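Long-range contacts in beta-L-arabinobiosidase (Bacteroides thetaiotaomicron, PDB 5MQR), which probably acts as a glycoside hydrolase on plant pectin, releasing beta-L-arabinobiose, and carries sialidase-like regions in the same chain: residues L477-N482 / L502-D507; S442-W447 / E601-N606; T429-Y434 / A459-K464. All blocks are in the same frame, centred on the assembly; numbering follows the deposited sequence.

Contact 1 (L477-N482 / L502-D507)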
ATOM      1  N   LEU A 477      -7.927  29.576  -3.757  1.00 27.86           N
ATOM      2  CA  LEU A 477      -9.270  29.460  -4.314  1.00 27.59           C
ATOM      3  C   LEU A 477      -9.593  30.733  -5.055  1.00 28.42           C
ATOM      4  O   LEU A 477      -9.407  31.838  -4.523  1.00 29.22           O
ATOM      5  CB  LEU A 477     -10.279  29.303  -3.178  1.00 27.24           C
ATOM      6  CG  LEU A 477     -11.775  29.254  -3.462  1.00 27.56           C
ATOM      7  CD1 LEU A 477     -12.164  28.066  -4.327  1.00 27.02           C
ATOM      8  CD2 LEU A 477     -12.487  29.185  -2.119  1.00 28.05           C
ATOM      9  N   SER A 478     -10.107  30.584  -6.263  1.00 28.59           N
ATOM     10  CA  SER A 478     -10.617  31.711  -7.047  1.00 29.02           C
ATOM     11  C   SER A 478     -11.912  31.303  -7.706  1.00 28.41           C
ATOM     12  O   SER A 478     -12.021  30.191  -8.206  1.00 28.09           O
ATOM     13  CB  SER A 478      -9.614  32.094  -8.120  1.00 29.61           C
ATOM     14  OG  SER A 478      -9.921  33.377  -8.641  1.00 31.18           O
ATOM     15  N   ALA A 479     -12.879  32.205  -7.711  1.00 28.60           N
ATOM     16  CA  ALA A 479     -14.160  31.997  -8.380  1.00 28.79           C
ATOM     17  C   ALA A 479     -14.289  32.948  -9.566  1.00 29.24           C
ATOM     18  O   ALA A 479     -13.998  34.135  -9.449  1.00 30.66           O
ATOM     19  CB  ALA A 479     -15.292  32.247  -7.392  1.00 28.86           C
ATOM     20  N   GLY A 480     -14.767  32.452 -10.700  1.00 29.08           N
ATOM     21  CA  GLY A 480     -14.969  33.298 -11.880  1.00 29.55           C
ATOM     22  C   GLY A 480     -16.186  34.222 -11.848  1.00 30.15           C
ATOM     23  O   GLY A 480     -16.467  34.898 -12.838  1.00 31.08           O
ATOM     24  N   GLN A 481     -16.919  34.227 -10.734  1.00 30.04           N
ATOM     25  CA  GLN A 481     -18.167  34.964 -10.577  1.00 30.59           C
ATOM     26  C   GLN A 481     -18.540  34.905  -9.104  1.00 30.67           C
ATOM     27  O   GLN A 481     -18.023  34.054  -8.378  1.00 29.97           O
ATOM     28  CB  GLN A 481     -19.286  34.346 -11.429  1.00 30.39           C
ATOM     29  CG  GLN A 481     -19.723  32.931 -11.015  1.00 29.79           C
ATOM     30  CD  GLN A 481     -18.616  31.907 -11.136  1.00 29.22           C
ATOM     31  OE1 GLN A 481     -18.054  31.723 -12.212  1.00 29.46           O
ATOM     32  NE2 GLN A 481     -18.296  31.236 -10.043  1.00 28.91           N
ATOM     33  N   ASN A 482     -19.425  35.795  -8.667  1.00 31.64           N
ATOM     34  CA  ASN A 482     -20.003  35.735  -7.317  1.00 32.27           C
ATOM     35  C   ASN A 482     -21.536  35.997  -7.260  1.00 33.35           C
ATOM     36  O   ASN A 482     -22.100  36.256  -6.185  1.00 34.21           O
ATOM     37  CB  ASN A 482     -19.243  36.716  -6.401  1.00 32.71           C
ATOM     38  CG  ASN A 482     -19.594  38.186  -6.662  1.00 33.25           C
ATOM     39  OD1 ASN A 482     -20.213  38.535  -7.676  1.00 33.53           O
ATOM     40  ND2 ASN A 482     -19.179  39.050  -5.747  1.00 32.91           N
ATOM     41  N   LEU A 502     -18.014  23.943   3.546  1.00 24.66           N
ATOM     42  CA  LEU A 502     -17.859  25.356   3.187  1.00 25.52           C
ATOM     43  C   LEU A 502     -18.533  25.544   1.833  1.00 26.22           C
ATOM     44  O   LEU A 502     -18.577  24.600   1.041  1.00 25.90           O
ATOM     45  CB  LEU A 502     -16.382  25.768   3.125  1.00 24.93           C
ATOM     46  CG  LEU A 502     -15.479  25.242   4.260  1.00 24.51           C
ATOM     47  CD1 LEU A 502     -14.012  25.558   3.989  1.00 24.24           C
ATOM     48  CD2 LEU A 502     -15.927  25.739   5.627  1.00 24.59           C
ATOM     49  N   GLU A 503     -19.057  26.744   1.586  1.00 27.11           N
ATOM     50  CA  GLU A 503     -19.863  27.032   0.390  1.00 28.28           C
ATOM     51  C   GLU A 503     -19.538  28.396  -0.169  1.00 27.75           C
ATOM     52  O   GLU A 503     -19.494  29.341   0.598  1.00 27.46           O
ATOM     53  CB  GLU A 503     -21.365  27.048   0.731  1.00 30.53           C
ATOM     54  CG  GLU A 503     -22.173  25.914   0.152  1.00 32.18           C
ATOM     55  CD  GLU A 503     -23.633  25.898   0.617  1.00 33.81           C
ATOM     56  OE1 GLU A 503     -24.172  26.980   0.918  1.00 34.99           O
ATOM     57  OE2 GLU A 503     -24.242  24.792   0.671  1.00 34.81           O
ATOM     58  N   LEU A 504     -19.333  28.496  -1.480  1.00 27.01           N
ATOM     59  CA  LEU A 504     -19.410  29.780  -2.151  1.00 27.74           C
ATOM     60  C   LEU A 504     -20.814  29.847  -2.721  1.00 27.77           C
ATOM     61  O   LEU A 504     -21.180  29.007  -3.506  1.00 28.19           O
ATOM     62  CB  LEU A 504     -18.360  29.889  -3.254  1.00 27.80           C
ATOM     63  CG  LEU A 504     -16.894  29.958  -2.813  1.00 27.86           C
ATOM     64  CD1 LEU A 504     -16.005  29.881  -4.035  1.00 27.91           C
ATOM     65  CD2 LEU A 504     -16.566  31.205  -2.014  1.00 28.42           C
ATOM     66  N   THR A 505     -21.612  30.806  -2.292  1.00 28.57           N
ATOM     67  CA  THR A 505     -23.037  30.885  -2.650  1.00 29.55           C
ATOM     68  C   THR A 505     -23.261  31.799  -3.853  1.00 30.99           C
ATOM     69  O   THR A 505     -22.419  32.666  -4.159  1.00 31.06           O
ATOM     70  CB  THR A 505     -23.901  31.455  -1.489  1.00 29.98           C
ATOM     71  OG1 THR A 505     -23.568  32.831  -1.250  1.00 29.83           O
ATOM     72  CG2 THR A 505     -23.681  30.666  -0.203  1.00 29.49           C
ATOM     73  N   PRO A 506     -24.413  31.632  -4.527  1.00 32.46           N
ATOM     74  CA  PRO A 506     -24.736  32.529  -5.649  1.00 33.27           C
ATOM     75  C   PRO A 506     -25.104  33.954  -5.263  1.00 34.80           C
ATOM     76  O   PRO A 506     -25.269  34.759  -6.155  1.00 35.59           O
ATOM     77  CB  PRO A 506     -25.907  31.823  -6.348  1.00 33.22           C
ATOM     78  CG  PRO A 506     -26.494  30.908  -5.331  1.00 32.73           C
ATOM     79  CD  PRO A 506     -25.395  30.529  -4.387  1.00 32.35           C
ATOM     80  N   ASP A 507     -25.236  34.273  -3.973  1.00 36.60           N
ATOM     81  CA  ASP A 507     -25.315  35.689  -3.521  1.00 38.53           C
ATOM     82  C   ASP A 507     -24.012  36.253  -2.922  1.00 36.85           C
ATOM     83  O   ASP A 507     -24.035  37.231  -2.184  1.00 37.49           O
ATOM     84  CB  ASP A 507     -26.535  35.953  -2.601  1.00 41.39           C
ATOM     85  CG  ASP A 507     -26.655  34.982  -1.436  1.00 43.43           C
ATOM     86  OD1 ASP A 507     -25.681  34.288  -1.046  1.00 46.54           O
ATOM     87  OD2 ASP A 507     -27.773  34.905  -0.895  1.00 46.40           O
TER
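L504 sends its CD1 methyl against two side chains of the segment 477-482, meeting CD2 of L477 at 4.1 Å and CB of A479 at 4.2 Å. The two leucines reach for each other tip to tip, whereas A479 offers only its short methyl, so a single branch of L504 serves both neighbours. The torsions differ: L477 holds CG opposite the backbone N (chi1 176°), and L504 holds it opposite the carbonyl carbon (chi1 -68°), and in both cases the branched end is turned toward the facing strand. Apolar chains suit this place because the side-chain contact across the layers is purely van der Waals. These strands are not neighbours in a sheet: 470-479 belongs to one layer and 498-504 to the other, and the leucines meet in the hydrophobic interior of a beta-sandwich, within the sialidase-like carbohydrate-binding-module region. Y602 of strand 600-610 touches both A479 and L504, while L487 lies against both leucines, widening the apolar patch. Past the strand ends the two chains approach through backbone, the CA atoms of N482 and P506 being 6.0 Å apart. The carbonyl oxygens of the same two residues, N482 O and P506 O, stand 3.5 Å from each other; both are acceptors, so this approach brings no bond. Y524 bridges the loops instead, accepting from N482 ND2 on its backbone O and bonding through its OH to T505 O. The turn after strand 498-504 is tied by T505, whose OG1 donates to D507 OD1 at 2.6 Å, nearly in line with the C-O bond of the carboxylate. P506, with its ring-restricted backbone, suits the bend between them, and I509 N bonds to that same threonine oxygen.

Contact 2 (S442-W447 / E601-N606); sequences SLEGEW and EYRIAN
R603 lies against both ends of a tight beta-hairpin turn, E444 and W447. The turn is type II', closed by paired backbone bonds between those two residues, with G445 taking the positive phi that glycine tolerates readily; the second hairpin strand, 447-452, runs antiparallel to strand 600-610. From the arginine backbone, CB sits over one indole face, 3.5 Å from W447 CE3. CG passes beside W447 CB, and CD makes a CH-pi contact 3.9 Å from the centroid of the five-membered ring. The chain is extended from CG to NE (chi3 175°), which carries the guanidinium past the ring to E444. There it stands 86° to the indole, not stacked on it, and grips the carboxylate side-on: NE gives to OE2 at 3.0 Å, from above the carboxylate plane, and NH2 to OE1 at 3.1 Å on the syn side. NH1 and NH2 also bind E601 OE1 weakly, while K449 is a second cation for E444. With a leucine in place of R603, E444 and E601 would probably lose the positive charge that joins them. Beyond the ring, the small A605 fits beneath the turn, its CB 3.6 Å from W447 CE3, and a water donates to E446 O at 2.7 Å and accepts from N606 N.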
ATOM      1  N   SER A 442     -10.580  20.487 -15.722  1.00 25.11           N
ATOM      2  CA  SER A 442      -9.417  20.677 -16.570  1.00 26.39           C
ATOM      3  C   SER A 442      -8.319  21.389 -15.815  1.00 26.88           C
ATOM      4  O   SER A 442      -8.558  21.897 -14.733  1.00 27.31           O
ATOM      5  CB  SER A 442      -9.789  21.515 -17.821  1.00 27.08           C
ATOM      6  OG  SER A 442     -10.252  22.804 -17.417  1.00 27.84           O
ATOM      7  N   LEU A 443      -7.132  21.451 -16.418  1.00 27.41           N
ATOM      8  CA  LEU A 443      -6.022  22.233 -15.882  1.00 28.41           C
ATOM      9  C   LEU A 443      -5.844  23.548 -16.628  1.00 29.18           C
ATOM     10  O   LEU A 443      -6.105  23.644 -17.824  1.00 29.94           O
ATOM     11  CB  LEU A 443      -4.729  21.435 -15.961  1.00 28.95           C
ATOM     12  CG  LEU A 443      -4.675  20.227 -15.022  1.00 29.47           C
ATOM     13  CD1 LEU A 443      -3.485  19.335 -15.349  1.00 30.04           C
ATOM     14  CD2 LEU A 443      -4.624  20.675 -13.578  1.00 29.41           C
ATOM     15  N   GLU A 444      -5.407  24.556 -15.896  1.00 29.76           N
ATOM     16  CA  GLU A 444      -5.075  25.846 -16.456  1.00 30.90           C
ATOM     17  C   GLU A 444      -3.874  26.365 -15.675  1.00 31.16           C
ATOM     18  O   GLU A 444      -4.002  27.141 -14.724  1.00 29.74           O
ATOM     19  CB  GLU A 444      -6.279  26.789 -16.357  1.00 31.87           C
ATOM     20  CG  GLU A 444      -6.075  28.188 -16.935  1.00 33.40           C
ATOM     21  CD  GLU A 444      -7.247  29.108 -16.617  1.00 34.81           C
ATOM     22  OE1 GLU A 444      -8.312  28.956 -17.242  1.00 35.39           O
ATOM     23  OE2 GLU A 444      -7.120  29.986 -15.723  1.00 36.13           O
ATOM     24  N   GLY A 445      -2.697  25.904 -16.093  1.00 32.25           N
ATOM     25  CA  GLY A 445      -1.444  26.242 -15.423  1.00 33.29           C
ATOM     26  C   GLY A 445      -1.435  25.732 -13.992  1.00 32.93           C
ATOM     27  O   GLY A 445      -1.556  24.525 -13.761  1.00 32.50           O
ATOM     28  N   GLU A 446      -1.361  26.666 -13.044  1.00 34.05           N
ATOM     29  CA  GLU A 446      -1.292  26.358 -11.603  1.00 34.33           C
ATOM     30  C   GLU A 446      -2.663  25.887 -11.057  1.00 31.10           C
ATOM     31  O   GLU A 446      -2.742  25.388  -9.936  1.00 29.60           O
ATOM     32  CB  GLU A 446      -0.767  27.601 -10.817  1.00 37.50           C
ATOM     33  CG  GLU A 446      -1.830  28.685 -10.562  1.00 41.44           C
ATOM     34  CD  GLU A 446      -1.294  30.088 -10.227  1.00 46.78           C
ATOM     35  OE1 GLU A 446      -0.617  30.673 -11.106  1.00 50.15           O
ATOM     36  OE2 GLU A 446      -1.601  30.645  -9.118  1.00 50.31           O
ATOM     37  N   TRP A 447      -3.726  26.075 -11.841  1.00 29.31           N
ATOM     38  CA  TRP A 447      -5.090  25.869 -11.392  1.00 28.28           C
ATOM     39  C   TRP A 447      -5.717  24.545 -11.869  1.00 27.05           C
ATOM     40  O   TRP A 447      -5.674  24.201 -13.067  1.00 26.68           O
ATOM     41  CB  TRP A 447      -5.983  27.002 -11.893  1.00 28.18           C
ATOM     42  CG  TRP A 447      -5.627  28.401 -11.442  1.00 28.72           C
ATOM     43  CD1 TRP A 447      -5.134  29.404 -12.220  1.00 29.05           C
ATOM     44  CD2 TRP A 447      -5.821  28.961 -10.147  1.00 28.59           C
ATOM     45  NE1 TRP A 447      -4.961  30.535 -11.483  1.00 29.72           N
ATOM     46  CE2 TRP A 447      -5.374  30.298 -10.201  1.00 29.57           C
ATOM     47  CE3 TRP A 447      -6.285  28.451  -8.930  1.00 28.27           C
ATOM     48  CZ2 TRP A 447      -5.395  31.145  -9.089  1.00 29.70           C
ATOM     49  CZ3 TRP A 447      -6.320  29.292  -7.825  1.00 28.54           C
ATOM     50  CH2 TRP A 447      -5.884  30.630  -7.917  1.00 29.39           C
ATOM     51  N   GLU A 601     -17.477  28.995 -12.950  1.00 30.08           N
ATOM     52  CA  GLU A 601     -16.119  28.471 -12.885  1.00 30.03           C
ATOM     53  C   GLU A 601     -15.563  28.623 -11.472  1.00 28.22           C
ATOM     54  O   GLU A 601     -15.798  29.630 -10.812  1.00 27.49           O
ATOM     55  CB  GLU A 601     -15.170  29.239 -13.825  1.00 32.71           C
ATOM     56  CG  GLU A 601     -15.658  29.430 -15.251  1.00 35.50           C
ATOM     57  CD  GLU A 601     -14.531  29.827 -16.194  1.00 37.56           C
ATOM     58  OE1 GLU A 601     -13.833  30.837 -15.930  1.00 41.43           O
ATOM     59  OE2 GLU A 601     -14.332  29.120 -17.192  1.00 38.70           O
ATOM     60  N   TYR A 602     -14.770  27.639 -11.051  1.00 26.84           N
ATOM     61  CA  TYR A 602     -13.956  27.721  -9.827  1.00 26.53           C
ATOM     62  C   TYR A 602     -12.580  27.157 -10.102  1.00 26.61           C
ATOM     63  O   TYR A 602     -12.421  26.238 -10.901  1.00 26.82           O
ATOM     64  CB  TYR A 602     -14.615  26.954  -8.683  1.00 25.78           C
ATOM     65  CG  TYR A 602     -16.027  27.409  -8.442  1.00 25.85           C
ATOM     66  CD1 TYR A 602     -16.294  28.524  -7.653  1.00 26.12           C
ATOM     67  CD2 TYR A 602     -17.104  26.770  -9.070  1.00 25.66           C
ATOM     68  CE1 TYR A 602     -17.600  28.972  -7.457  1.00 26.41           C
ATOM     69  CE2 TYR A 602     -18.406  27.225  -8.889  1.00 25.86           C
ATOM     70  CZ  TYR A 602     -18.647  28.311  -8.073  1.00 26.19           C
ATOM     71  OH  TYR A 602     -19.933  28.736  -7.886  1.00 26.56           O
ATOM     72  N   ARG A 603     -11.584  27.707  -9.428  1.00 26.91           N
ATOM     73  CA  ARG A 603     -10.218  27.260  -9.579  1.00 27.14           C
ATOM     74  C   ARG A 603      -9.549  27.013  -8.216  1.00 26.59           C
ATOM     75  O   ARG A 603      -9.717  27.808  -7.288  1.00 26.45           O
ATOM     76  CB  ARG A 603      -9.443  28.316 -10.319  1.00 28.29           C
ATOM     77  CG  ARG A 603      -9.824  28.451 -11.772  1.00 29.36           C
ATOM     78  CD  ARG A 603      -9.111  29.654 -12.335  1.00 30.34           C
ATOM     79  NE  ARG A 603      -9.329  29.810 -13.758  1.00 31.24           N
ATOM     80  CZ  ARG A 603     -10.436  30.280 -14.317  1.00 31.80           C
ATOM     81  NH1 ARG A 603     -11.491  30.621 -13.589  1.00 32.60           N
ATOM     82  NH2 ARG A 603     -10.497  30.389 -15.633  1.00 32.41           N
ATOM     83  N   ILE A 604      -8.791  25.921  -8.098  1.00 25.96           N
ATOM     84  CA  ILE A 604      -7.979  25.692  -6.899  1.00 25.64           C
ATOM     85  C   ILE A 604      -6.529  25.429  -7.278  1.00 25.09           C
ATOM     86  O   ILE A 604      -6.233  24.989  -8.382  1.00 24.67           O
ATOM     87  CB  ILE A 604      -8.548  24.586  -5.975  1.00 25.42           C
ATOM     88  CG1 ILE A 604      -8.660  23.251  -6.709  1.00 25.42           C
ATOM     89  CG2 ILE A 604      -9.922  25.001  -5.455  1.00 25.85           C
ATOM     90  CD1 ILE A 604      -9.068  22.087  -5.822  1.00 25.47           C
ATOM     91  N   ALA A 605      -5.641  25.754  -6.348  1.00 24.76           N
ATOM     92  CA  ALA A 605      -4.216  25.576  -6.520  1.00 24.95           C
ATOM     93  C   ALA A 605      -3.523  25.318  -5.182  1.00 24.58           C
ATOM     94  O   ALA A 605      -4.010  25.722  -4.133  1.00 24.18           O
ATOM     95  CB  ALA A 605      -3.616  26.817  -7.173  1.00 25.64           C
ATOM     96  N   ASN A 606      -2.366  24.666  -5.249  1.00 24.59           N
ATOM     97  CA  ASN A 606      -1.461  24.520  -4.103  1.00 24.80           C
ATOM     98  C   ASN A 606      -2.164  23.831  -2.934  1.00 24.89           C
ATOM     99  O   ASN A 606      -2.185  24.341  -1.812  1.00 24.98           O
ATOM    100  CB  ASN A 606      -0.888  25.878  -3.686  1.00 25.07           C
ATOM    101  CG  ASN A 606      -0.136  26.553  -4.806  1.00 25.55           C
ATOM    102  OD1 ASN A 606       0.759  25.967  -5.408  1.00 26.01           O
ATOM    103  ND2 ASN A 606      -0.492  27.783  -5.089  1.00 25.61           N
TER
HETATM  104  O   HOH W   1      -1.196  24.353  -8.030  1.00 24.54           O

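Contact 3 (T429-Y434 / A459-K464); sequences TNWNIY and AKVERK
W431 and R463 make the densest packing between these strands, the arginine's aliphatic chain lying across one face of the indole. R463 CB makes a CH-pi contact 3.7 Å from the centroid of the six-membered ring; the bend at chi2 (60°) then folds the chain back, bringing CD to 3.6 Å from W431 CE2. A long arginine suits this spot, since its methylenes cover the ring while its charge goes on to D417, whose OD2 receives both R463 NE and W431 NE1. V461 adds CG2 against W431 CZ3 at 3.6 Å, and I433 meets the valine more loosely. These side chains share the sheet face turned toward V441 and L448. On the reverse face N432 is paired with E462 and Y434 with K460, each couple in contact through its CB atoms. Their backbones are tied by four hydrogen bonds, among them N432 N to E462 O at 2.9 Å and Y434 N to K460 O at 2.8 Å, the latter almost straight on to the carbonyl. The polar ends are satisfied by other parts of the chain: E462 has a salt bridge to R566, and Y434 OH bonds to D457 of the calcium site. At the N430 end direct pairing gives way to water. One water accepts from K464 N at 2.8 Å and lies 2.7 Å from N430 O, linking the two chains where their backbones no longer bond directly. N430 CB covers the centre of the R463 guanidinium, its amide nearly parallel to that group (planes 16° apart), and its ND2 holds a buffer molecule probably left from crystallisation. Strands running at 163° to each other, mainly apolar toward a second layer, are typical of antiparallel neighbours in one sheet of a beta-sandwich.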
ATOM      1  N   THR A 429      -2.865  11.664 -10.871  1.00 29.60           N
ATOM      2  CA  THR A 429      -2.901  10.294 -10.337  1.00 29.67           C
ATOM      3  C   THR A 429      -3.466  10.213  -8.911  1.00 27.42           C
ATOM      4  O   THR A 429      -4.015   9.195  -8.522  1.00 27.31           O
ATOM      5  CB  THR A 429      -1.456   9.680 -10.348  1.00 30.83           C
ATOM      6  OG1 THR A 429      -0.531  10.588  -9.726  1.00 32.69           O
ATOM      7  CG2 THR A 429      -0.970   9.418 -11.772  1.00 31.38           C
ATOM      8  N   ASN A 430      -3.305  11.277  -8.141  1.00 26.42           N
ATOM      9  CA  ASN A 430      -3.778  11.343  -6.767  1.00 25.95           C
ATOM     10  C   ASN A 430      -5.144  12.030  -6.591  1.00 24.64           C
ATOM     11  O   ASN A 430      -5.580  12.220  -5.444  1.00 24.57           O
ATOM     12  CB  ASN A 430      -2.750  12.093  -5.923  1.00 26.81           C
ATOM     13  CG  ASN A 430      -1.449  11.353  -5.806  1.00 27.97           C
ATOM     14  OD1 ASN A 430      -1.408  10.169  -5.447  1.00 28.64           O
ATOM     15  ND2 ASN A 430      -0.371  12.043  -6.090  1.00 28.92           N
ATOM     16  N   TRP A 431      -5.803  12.405  -7.690  1.00 23.25           N
ATOM     17  CA  TRP A 431      -7.104  13.076  -7.621  1.00 22.89           C
ATOM     18  C   TRP A 431      -8.184  12.214  -8.222  1.00 22.78           C
ATOM     19  O   TRP A 431      -7.974  11.590  -9.242  1.00 23.06           O
ATOM     20  CB  TRP A 431      -7.052  14.419  -8.311  1.00 22.87           C
ATOM     21  CG  TRP A 431      -6.412  15.448  -7.471  1.00 22.84           C
ATOM     22  CD1 TRP A 431      -5.078  15.666  -7.325  1.00 23.22           C
ATOM     23  CD2 TRP A 431      -7.068  16.390  -6.626  1.00 23.11           C
ATOM     24  NE1 TRP A 431      -4.854  16.705  -6.455  1.00 23.41           N
ATOM     25  CE2 TRP A 431      -6.061  17.173  -6.010  1.00 23.24           C
ATOM     26  CE3 TRP A 431      -8.419  16.675  -6.351  1.00 22.90           C
ATOM     27  CZ2 TRP A 431      -6.353  18.210  -5.123  1.00 23.44           C
ATOM     28  CZ3 TRP A 431      -8.718  17.709  -5.481  1.00 23.19           C
ATOM     29  CH2 TRP A 431      -7.683  18.468  -4.864  1.00 23.71           C
ATOM     30  N   ASN A 432      -9.315  12.143  -7.535  1.00 22.68           N
ATOM     31  CA  ASN A 432     -10.529  11.535  -8.066  1.00 23.06           C
ATOM     32  C   ASN A 432     -11.316  12.623  -8.773  1.00 23.66           C
ATOM     33  O   ASN A 432     -11.466  13.713  -8.243  1.00 24.54           O
ATOM     34  CB  ASN A 432     -11.317  10.893  -6.944  1.00 22.78           C
ATOM     35  CG  ASN A 432     -10.583   9.690  -6.373  1.00 22.40           C
ATOM     36  OD1 ASN A 432      -9.411   9.784  -5.990  1.00 22.11           O
ATOM     37  ND2 ASN A 432     -11.228   8.546  -6.395  1.00 22.57           N
ATOM     38  N   ILE A 433     -11.736  12.347 -10.001  1.00 23.31           N
ATOM     39  CA  ILE A 433     -12.287  13.351 -10.882  1.00 23.12           C
ATOM     40  C   ILE A 433     -13.595  12.812 -11.482  1.00 22.70           C
ATOM     41  O   ILE A 433     -13.662  11.679 -11.960  1.00 22.42           O
ATOM     42  CB  ILE A 433     -11.257  13.725 -11.975  1.00 23.79           C
ATOM     43  CG1 ILE A 433     -10.080  14.476 -11.362  1.00 23.96           C
ATOM     44  CG2 ILE A 433     -11.878  14.606 -13.046  1.00 24.08           C
ATOM     45  CD1 ILE A 433      -8.970  14.724 -12.347  1.00 24.76           C
ATOM     46  N   TYR A 434     -14.619  13.658 -11.431  1.00 22.30           N
ATOM     47  CA  TYR A 434     -15.928  13.423 -12.005  1.00 21.72           C
ATOM     48  C   TYR A 434     -16.151  14.563 -12.989  1.00 21.85           C
ATOM     49  O   TYR A 434     -16.268  15.713 -12.570  1.00 21.91           O
ATOM     50  CB  TYR A 434     -16.976  13.456 -10.884  1.00 21.70           C
ATOM     51  CG  TYR A 434     -18.388  13.272 -11.372  1.00 21.44           C
ATOM     52  CD1 TYR A 434     -18.853  12.018 -11.777  1.00 21.34           C
ATOM     53  CD2 TYR A 434     -19.264  14.338 -11.418  1.00 21.38           C
ATOM     54  CE1 TYR A 434     -20.161  11.845 -12.218  1.00 21.31           C
ATOM     55  CE2 TYR A 434     -20.560  14.170 -11.863  1.00 21.76           C
ATOM     56  CZ  TYR A 434     -21.010  12.928 -12.269  1.00 21.28           C
ATOM     57  OH  TYR A 434     -22.301  12.778 -12.739  1.00 21.39           O
ATOM     58  N   ALA A 459     -19.410  19.561 -11.705  1.00 23.81           N
ATOM     59  CA  ALA A 459     -18.005  19.137 -11.703  1.00 24.16           C
ATOM     60  C   ALA A 459     -17.667  18.760 -10.279  1.00 24.19           C
ATOM     61  O   ALA A 459     -18.180  19.354  -9.346  1.00 23.86           O
ATOM     62  CB  ALA A 459     -17.084  20.247 -12.186  1.00 24.35           C
ATOM     63  N   LYS A 460     -16.817  17.764 -10.110  1.00 25.32           N
ATOM     64  CA  LYS A 460     -16.430  17.343  -8.779  1.00 26.14           C
ATOM     65  C   LYS A 460     -15.049  16.713  -8.789  1.00 25.95           C
ATOM     66  O   LYS A 460     -14.776  15.839  -9.624  1.00 25.79           O
ATOM     67  CB  LYS A 460     -17.457  16.371  -8.224  1.00 27.31           C
ATOM     68  CG  LYS A 460     -17.276  16.111  -6.759  1.00 28.89           C
ATOM     69  CD  LYS A 460     -17.923  14.819  -6.355  1.00 30.91           C
ATOM     70  CE  LYS A 460     -17.014  13.665  -6.675  1.00 32.51           C
ATOM     71  NZ  LYS A 460     -17.762  12.388  -6.794  1.00 33.74           N
ATOM     72  N   VAL A 461     -14.198  17.167  -7.857  1.00 25.37           N
ATOM     73  CA  VAL A 461     -12.888  16.576  -7.581  1.00 24.87           C
ATOM     74  C   VAL A 461     -12.818  16.187  -6.091  1.00 25.37           C
ATOM     75  O   VAL A 461     -13.408  16.873  -5.259  1.00 24.78           O
ATOM     76  CB  VAL A 461     -11.726  17.502  -8.020  1.00 24.67           C
ATOM     77  CG1 VAL A 461     -11.830  17.837  -9.502  1.00 25.00           C
ATOM     78  CG2 VAL A 461     -11.682  18.794  -7.250  1.00 24.84           C
ATOM     79  N   GLU A 462     -12.161  15.061  -5.780  1.00 26.00           N
ATOM     80  CA  GLU A 462     -11.955  14.577  -4.415  1.00 26.55           C
ATOM     81  C   GLU A 462     -10.461  14.288  -4.251  1.00 25.93           C
ATOM     82  O   GLU A 462      -9.870  13.586  -5.075  1.00 24.84           O
ATOM     83  CB  GLU A 462     -12.687  13.260  -4.078  1.00 28.42           C
ATOM     84  CG  GLU A 462     -14.129  13.091  -4.505  1.00 31.68           C
ATOM     85  CD  GLU A 462     -14.950  12.067  -3.683  1.00 33.85           C
ATOM     86  OE1 GLU A 462     -14.393  11.257  -2.926  1.00 33.75           O
ATOM     87  OE2 GLU A 462     -16.217  12.106  -3.766  1.00 39.14           O
ATOM     88  N   ARG A 463      -9.866  14.805  -3.179  1.00 25.33           N
ATOM     89  CA  ARG A 463      -8.487  14.453  -2.809  1.00 25.17           C
ATOM     90  C   ARG A 463      -8.530  13.504  -1.614  1.00 24.39           C
ATOM     91  O   ARG A 463      -8.867  13.908  -0.492  1.00 23.60           O
ATOM     92  CB  ARG A 463      -7.657  15.707  -2.485  1.00 24.86           C
ATOM     93  CG  ARG A 463      -6.197  15.460  -2.192  1.00 24.76           C
ATOM     94  CD  ARG A 463      -5.483  14.806  -3.355  1.00 24.73           C
ATOM     95  NE  ARG A 463      -4.020  14.901  -3.339  1.00 24.30           N
ATOM     96  CZ  ARG A 463      -3.182  14.025  -2.778  1.00 24.31           C
ATOM     97  NH1 ARG A 463      -3.619  12.963  -2.103  1.00 24.65           N
ATOM     98  NH2 ARG A 463      -1.876  14.210  -2.895  1.00 23.91           N
ATOM     99  N   LYS A 464      -8.234  12.235  -1.863  1.00 24.08           N
ATOM    100  CA  LYS A 464      -8.094  11.282  -0.777  1.00 24.42           C
ATOM    101  C   LYS A 464      -6.735  11.471  -0.065  1.00 23.48           C
ATOM    102  O   LYS A 464      -5.708  11.645  -0.708  1.00 23.30           O
ATOM    103  CB  LYS A 464      -8.248   9.865  -1.304  1.00 25.30           C
ATOM    104  CG  LYS A 464      -8.604   8.878  -0.222  1.00 26.63           C
ATOM    105  CD  LYS A 464      -9.286   7.637  -0.792  1.00 27.14           C
ATOM    106  CE  LYS A 464      -9.829   6.832   0.356  1.00 26.92           C
ATOM    107  NZ  LYS A 464     -10.373   5.548  -0.121  1.00 27.38           N
TER
HETATM  108  O   HOH W   2      -5.015  10.090  -3.009  1.00 18.45           O
HETATM  109  O   HOH W   3      -7.698  11.046  -4.347  1.00 18.66           O

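In the fold
Contacts 1 and 2 meet along neighbouring strands 470-479 and 600-610, their centres 14 Å apart, where S478 O and R603 N probably share a hydrogen bond (2.8 Å). Contact 3 sits in the opposite layer, its centre 13 Å from that of contact 2, and the two touch through I604 CD1 and W431 CH2 at 4.0 Å. Contact 1, about 19 Å from contact 3 centre to centre, spans both layers but does not reach it. All three thus build one sandwich. A bound calcium lies about 8 Å from the side chain of A459; D452, D454, D457 and E597 form a calcium site.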